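Two-domain protein containing predicted PHP-like metal-dependent phosphoesterase (Bacteroides vulgatus ATCC 8482, PDB 3E38) binds three zinc ions in a PHP-like domain joined to an Ig-like domain, and is probably a metal-dependent phosphoesterase, perhaps an exonuclease. Local coordinates at residues R251-V263 with L272-L284. Residues are numbered along the deposited sequence; the frame is centred on the assembly and turned at random.
Sequences RPFFEKCVKIEEV and LSITNVTDLVLKL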
loop_
_atom_site.group_PDB
_atom_site.type_symbol
_atom_site.label_atom_id
_atom_site.label_comp_id
_atom_site.label_asym_id
_atom_site.label_seq_id
_atom_site.Cartn_x
_atom_site.Cartn_y
_atom_site.Cartn_z
ATOM N N ARG B 251 -2.647 -5.410 31.835
ATOM C CA ARG B 251 -1.935 -6.630 32.164
ATOM C C ARG B 251 -2.698 -7.841 31.637
ATOM O O ARG B 251 -2.149 -8.619 30.876
ATOM C CB ARG B 251 -1.682 -6.772 33.675
ATOM C CG ARG B 251 -1.116 -8.119 34.077
ATOM C CD ARG B 251 -0.706 -8.101 35.565
ATOM N NE ARG B 251 0.116 -6.918 35.822
ATOM C CZ ARG B 251 1.401 -6.814 35.464
ATOM N NH1 ARG B 251 1.988 -7.833 34.868
ATOM N NH2 ARG B 251 2.104 -5.705 35.700
ATOM N N PRO B 252 -3.969 -8.010 32.041
ATOM C CA PRO B 252 -4.671 -9.181 31.538
ATOM C C PRO B 252 -4.925 -9.162 30.046
ATOM O O PRO B 252 -5.156 -10.217 29.447
ATOM C CB PRO B 252 -6.027 -9.129 32.271
ATOM C CG PRO B 252 -6.137 -7.733 32.820
ATOM C CD PRO B 252 -4.707 -7.377 33.143
ATOM N N PHE B 253 -4.884 -7.967 29.474
ATOM C CA PHE B 253 -5.169 -7.774 28.008
ATOM C C PHE B 253 -3.964 -8.271 27.240
ATOM O O PHE B 253 -4.062 -9.011 26.267
ATOM C CB PHE B 253 -5.502 -6.303 27.705
ATOM C CG PHE B 253 -5.910 -6.034 26.289
ATOM C CD1 PHE B 253 -7.177 -6.386 25.830
ATOM C CD2 PHE B 253 -5.048 -5.393 25.412
ATOM C CE1 PHE B 253 -7.567 -6.130 24.516
ATOM C CE2 PHE B 253 -5.436 -5.141 24.089
ATOM C CZ PHE B 253 -6.702 -5.515 23.648
ATOM N N PHE B 254 -2.801 -7.925 27.756
ATOM C CA PHE B 254 -1.555 -8.342 27.124
ATOM C C PHE B 254 -1.459 -9.829 27.127
ATOM O O PHE B 254 -1.002 -10.433 26.189
ATOM C CB PHE B 254 -0.328 -7.788 27.834
ATOM C CG PHE B 254 0.970 -8.266 27.225
ATOM C CD1 PHE B 254 1.396 -7.773 26.005
ATOM C CD2 PHE B 254 1.766 -9.205 27.873
ATOM C CE1 PHE B 254 2.585 -8.200 25.436
ATOM C CE2 PHE B 254 2.978 -9.637 27.290
ATOM C CZ PHE B 254 3.378 -9.129 26.094
ATOM N N GLU B 255 -1.904 -10.406 28.225
ATOM C CA GLU B 255 -1.872 -11.875 28.420
ATOM C C GLU B 255 -2.717 -12.581 27.352
ATOM O O GLU B 255 -2.445 -13.704 26.939
ATOM C CB GLU B 255 -2.340 -12.220 29.839
ATOM C CG GLU B 255 -2.111 -13.645 30.288
ATOM C CD GLU B 255 -3.143 -14.613 29.749
ATOM O OE1 GLU B 255 -4.358 -14.302 29.825
ATOM O OE2 GLU B 255 -2.736 -15.702 29.274
ATOM N N LYS B 256 -3.711 -11.874 26.858
ATOM C CA LYS B 256 -4.604 -12.408 25.828
ATOM C C LYS B 256 -4.070 -12.130 24.423
ATOM O O LYS B 256 -4.521 -12.725 23.438
ATOM C CB LYS B 256 -5.966 -11.734 25.939
ATOM C CG LYS B 256 -6.679 -11.961 27.223
ATOM C CD LYS B 256 -7.312 -13.286 27.236
ATOM C CE LYS B 256 -8.394 -13.317 28.284
ATOM N NZ LYS B 256 -9.025 -14.644 28.275
ATOM N N CYS B 257 -3.090 -11.233 24.354
ATOM C CA CYS B 257 -2.536 -10.768 23.054
ATOM C C CYS B 257 -1.467 -11.685 22.504
ATOM O O CYS B 257 -1.176 -11.688 21.314
ATOM C CB CYS B 257 -1.941 -9.369 23.181
ATOM S SG CYS B 257 -3.146 -8.040 23.311
ATOM N N VAL B 258 -0.881 -12.448 23.415
ATOM C CA VAL B 258 0.204 -13.359 23.058
ATOM C C VAL B 258 -0.098 -14.760 23.521
ATOM O O VAL B 258 -0.787 -14.987 24.508
ATOM C CB VAL B 258 1.600 -12.898 23.616
ATOM C CG1 VAL B 258 2.038 -11.605 22.951
ATOM C CG2 VAL B 258 1.567 -12.758 25.143
ATOM N N LYS B 259 0.374 -15.694 22.723
ATOM C CA LYS B 259 0.286 -17.103 23.050
ATOM C C LYS B 259 1.700 -17.588 23.207
ATOM O O LYS B 259 2.421 -17.724 22.253
ATOM C CB LYS B 259 -0.458 -17.876 21.972
ATOM C CG LYS B 259 -0.524 -19.382 22.228
ATOM C CD LYS B 259 -1.508 -20.077 21.274
ATOM C CE LYS B 259 -1.138 -19.874 19.792
ATOM N NZ LYS B 259 -2.066 -20.560 18.842
ATOM N N ILE B 260 2.094 -17.778 24.447
ATOM C CA ILE B 260 3.422 -18.251 24.801
ATOM C C ILE B 260 3.395 -19.737 25.056
ATOM O O ILE B 260 2.609 -20.227 25.845
ATOM C CB ILE B 260 3.921 -17.587 26.102
ATOM C CG1 ILE B 260 3.907 -16.072 25.953
ATOM C CG2 ILE B 260 5.311 -18.117 26.475
ATOM C CD1 ILE B 260 3.882 -15.337 27.273
ATOM N N GLU B 261 4.269 -20.450 24.377
ATOM C CA GLU B 261 4.409 -21.892 24.586
ATOM C C GLU B 261 5.876 -22.319 24.642
ATOM O O GLU B 261 6.699 -21.872 23.850
ATOM C CB GLU B 261 3.730 -22.680 23.470
ATOM C CG GLU B 261 2.268 -22.394 23.226
ATOM C CD GLU B 261 1.772 -23.154 21.992
ATOM O OE1 GLU B 261 2.521 -24.023 21.500
ATOM O OE2 GLU B 261 0.652 -22.886 21.504
ATOM N N GLU B 262 6.167 -23.184 25.606
ATOM C CA GLU B 262 7.494 -23.787 25.759
ATOM C C GLU B 262 7.618 -24.881 24.717
ATOM O O GLU B 262 6.953 -25.894 24.807
ATOM C CB GLU B 262 7.722 -24.355 27.173
ATOM C CG GLU B 262 9.050 -25.147 27.331
ATOM C CD GLU B 262 9.413 -25.494 28.785
ATOM O OE1 GLU B 262 9.104 -24.707 29.705
ATOM O OE2 GLU B 262 10.042 -26.550 29.005
ATOM N N VAL B 263 8.454 -24.636 23.716
ATOM C CA VAL B 263 8.690 -25.576 22.619
ATOM C C VAL B 263 9.671 -26.650 23.032
ATOM O O VAL B 263 9.661 -27.783 22.540
ATOM C CB VAL B 263 9.368 -24.897 21.407
ATOM C CG1 VAL B 263 9.782 -25.945 20.389
ATOM C CG2 VAL B 263 8.474 -23.852 20.791
ATOM N N LEU B 272 10.999 -20.906 23.630
ATOM C CA LEU B 272 9.585 -20.532 23.583
ATOM C C LEU B 272 9.128 -20.199 22.178
ATOM O O LEU B 272 9.913 -19.943 21.276
ATOM C CB LEU B 272 9.315 -19.298 24.468
ATOM C CG LEU B 272 9.645 -19.345 25.967
ATOM C CD1 LEU B 272 9.456 -17.966 26.602
ATOM C CD2 LEU B 272 8.791 -20.391 26.654
ATOM N N SER B 273 7.827 -20.252 21.984
ATOM C CA SER B 273 7.252 -19.731 20.745
ATOM C C SER B 273 6.179 -18.767 21.179
ATOM O O SER B 273 5.175 -19.185 21.757
ATOM C CB SER B 273 6.655 -20.806 19.822
ATOM O OG SER B 273 5.384 -21.250 20.301
ATOM N N ILE B 274 6.408 -17.484 20.918
ATOM C CA ILE B 274 5.444 -16.432 21.257
ATOM C C ILE B 274 4.762 -15.876 20.012
ATOM O O ILE B 274 5.388 -15.447 19.071
ATOM C CB ILE B 274 6.134 -15.313 21.994
ATOM C CG1 ILE B 274 6.941 -15.912 23.141
ATOM C CG2 ILE B 274 5.121 -14.300 22.489
ATOM C CD1 ILE B 274 7.690 -14.902 23.928
ATOM N N THR B 275 3.453 -15.940 20.008
ATOM C CA THR B 275 2.682 -15.445 18.890
ATOM C C THR B 275 1.757 -14.331 19.289
ATOM O O THR B 275 1.025 -14.434 20.271
ATOM C CB THR B 275 1.817 -16.559 18.302
ATOM O OG1 THR B 275 2.652 -17.682 18.020
ATOM C CG2 THR B 275 1.100 -16.109 17.029
ATOM N N ASN B 276 1.847 -13.269 18.495
ATOM C CA ASN B 276 1.002 -12.096 18.568
ATOM C C ASN B 276 -0.219 -12.468 17.756
ATOM O O ASN B 276 -0.158 -12.657 16.518
ATOM C CB ASN B 276 1.706 -10.868 17.982
ATOM C CG ASN B 276 0.985 -9.560 18.270
ATOM O OD1 ASN B 276 -0.137 -9.549 18.750
ATOM N ND2 ASN B 276 1.637 -8.435 17.942
ATOM N N VAL B 277 -1.332 -12.618 18.456
ATOM C CA VAL B 277 -2.573 -13.060 17.830
ATOM C C VAL B 277 -3.484 -11.852 17.561
ATOM O O VAL B 277 -4.683 -11.984 17.302
ATOM C CB VAL B 277 -3.276 -14.153 18.722
ATOM C CG1 VAL B 277 -2.358 -15.359 18.936
ATOM C CG2 VAL B 277 -3.679 -13.592 20.042
ATOM N N THR B 278 -2.883 -10.671 17.612
ATOM C CA THR B 278 -3.635 -9.415 17.408
ATOM C C THR B 278 -3.176 -8.605 16.217
ATOM O O THR B 278 -2.294 -8.989 15.468
ATOM C CB THR B 278 -3.581 -8.502 18.637
ATOM O OG1 THR B 278 -2.303 -7.875 18.723
ATOM C CG2 THR B 278 -3.804 -9.313 19.928
ATOM N N ASP B 279 -3.879 -7.501 16.035
ATOM C CA ASP B 279 -3.620 -6.506 14.991
ATOM C C ASP B 279 -2.675 -5.437 15.552
ATOM O O ASP B 279 -2.270 -4.489 14.868
ATOM C CB ASP B 279 -4.911 -5.806 14.521
ATOM C CG ASP B 279 -5.711 -6.601 13.529
ATOM O OD1 ASP B 279 -5.172 -7.577 12.970
ATOM O OD2 ASP B 279 -6.881 -6.208 13.292
ATOM N N LEU B 280 -2.319 -5.625 16.813
ATOM C CA LEU B 280 -1.482 -4.693 17.529
ATOM C C LEU B 280 -0.047 -5.138 17.615
ATOM O O LEU B 280 0.260 -6.230 18.086
ATOM C CB LEU B 280 -1.954 -4.529 18.986
ATOM C CG LEU B 280 -3.407 -4.262 19.394
ATOM C CD1 LEU B 280 -3.466 -3.796 20.891
ATOM C CD2 LEU B 280 -4.002 -3.260 18.523
ATOM N N VAL B 281 0.832 -4.234 17.237
ATOM C CA VAL B 281 2.237 -4.475 17.347
ATOM C C VAL B 281 2.547 -4.325 18.819
ATOM O O VAL B 281 1.949 -3.514 19.516
ATOM C CB VAL B 281 3.101 -3.487 16.583
ATOM C CG1 VAL B 281 3.069 -2.136 17.297
ATOM C CG2 VAL B 281 4.544 -4.035 16.503
ATOM N N LEU B 282 3.469 -5.151 19.267
ATOM C CA LEU B 282 3.855 -5.218 20.674
ATOM C C LEU B 282 5.342 -5.022 20.775
ATOM O O LEU B 282 6.099 -5.623 20.050
ATOM C CB LEU B 282 3.429 -6.569 21.281
ATOM C CG LEU B 282 1.935 -6.901 21.129
ATOM C CD1 LEU B 282 1.640 -8.412 21.245
ATOM C CD2 LEU B 282 1.091 -6.061 22.141
ATOM N N LYS B 283 5.757 -4.155 21.674
ATOM C CA LYS B 283 7.159 -3.831 21.796
ATOM C C LYS B 283 7.638 -4.091 23.182
ATOM O O LYS B 283 7.220 -3.442 24.114
ATOM C CB LYS B 283 7.382 -2.364 21.414
ATOM C CG LYS B 283 6.969 -2.028 19.955
ATOM C CD LYS B 283 7.118 -0.534 19.683
ATOM C CE LYS B 283 6.572 -0.101 18.322
ATOM N N LEU B 284 8.571 -5.028 23.259
ATOM C CA LEU B 284 9.150 -5.523 24.497
ATOM C C LEU B 284 10.561 -5.027 24.689
ATOM O O LEU B 284 11.341 -4.934 23.752
ATOM C CB LEU B 284 9.182 -7.043 24.492
ATOM C CG LEU B 284 7.950 -7.738 23.924
ATOM C CD1 LEU B 284 8.037 -9.212 24.167
ATOM C CD2 LEU B 284 6.675 -7.178 24.534
HETATM O O HOH W 1 3.117 -18.951 20.109
#
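Val258-Val263 and Leu272-Asn276 run antiparallel, 4.6 Å between axes, with Lys259-Thr275 and Glu261-Ser273 as hydrogen-bonded pairs; at the helix end of the ribbon, beyond Lys259-Thr275, Val277 N reaches Cys257 O in a nearly straight bond (169°). On one face of this ribbon Ile260 and Ile274 run alongside each other in the same direction, CG1 of Ile260 4.1 Å from CG2 of Ile274, while Leu272 lies obliquely to Ile260 and touches its CG2 with CD1. Further along, Val258 CG1, turned anti to its own carbonyl carbon (chi1 -66°), meets Leu282 CD1 at 3.6 Å, one of the tighter apolar contacts here. Phe254 continues this packing, with Val258 CG2 over one face of its ring and CZ near Leu284 CD2; Phe253, on the loop side, takes Leu280 CD1 at its ring edge, in plane. Cys257 sits at the turn from helix to strand, with both CB and SG 3.7 Å from Thr278 CG2.

Asn276 holds the loop after the hairpin in shape. Its OD1 accepts from Thr278 N, an Asx turn, and from Thr278 OG1 at 2.7 Å; ND2 reaches Leu280 O at 2.6 Å, close to the amide plane, and also bonds Leu301 O. Thr278 OG1 in turn receives Leu280 N, an ST turn. On the other face a water donates a hydrogen bond to Lys259 O and is also hydrogen-bonded to the hydroxyls of Ser273 and Thr275.

Strand 269-276 pairs next with 306-313, while 282-286 belongs to a second sheet. The hairpin and the crossing to that second sheet fit the beta-sandwich of an Ig-like domain, entered here straight from helix 247-257, away from the zinc sites.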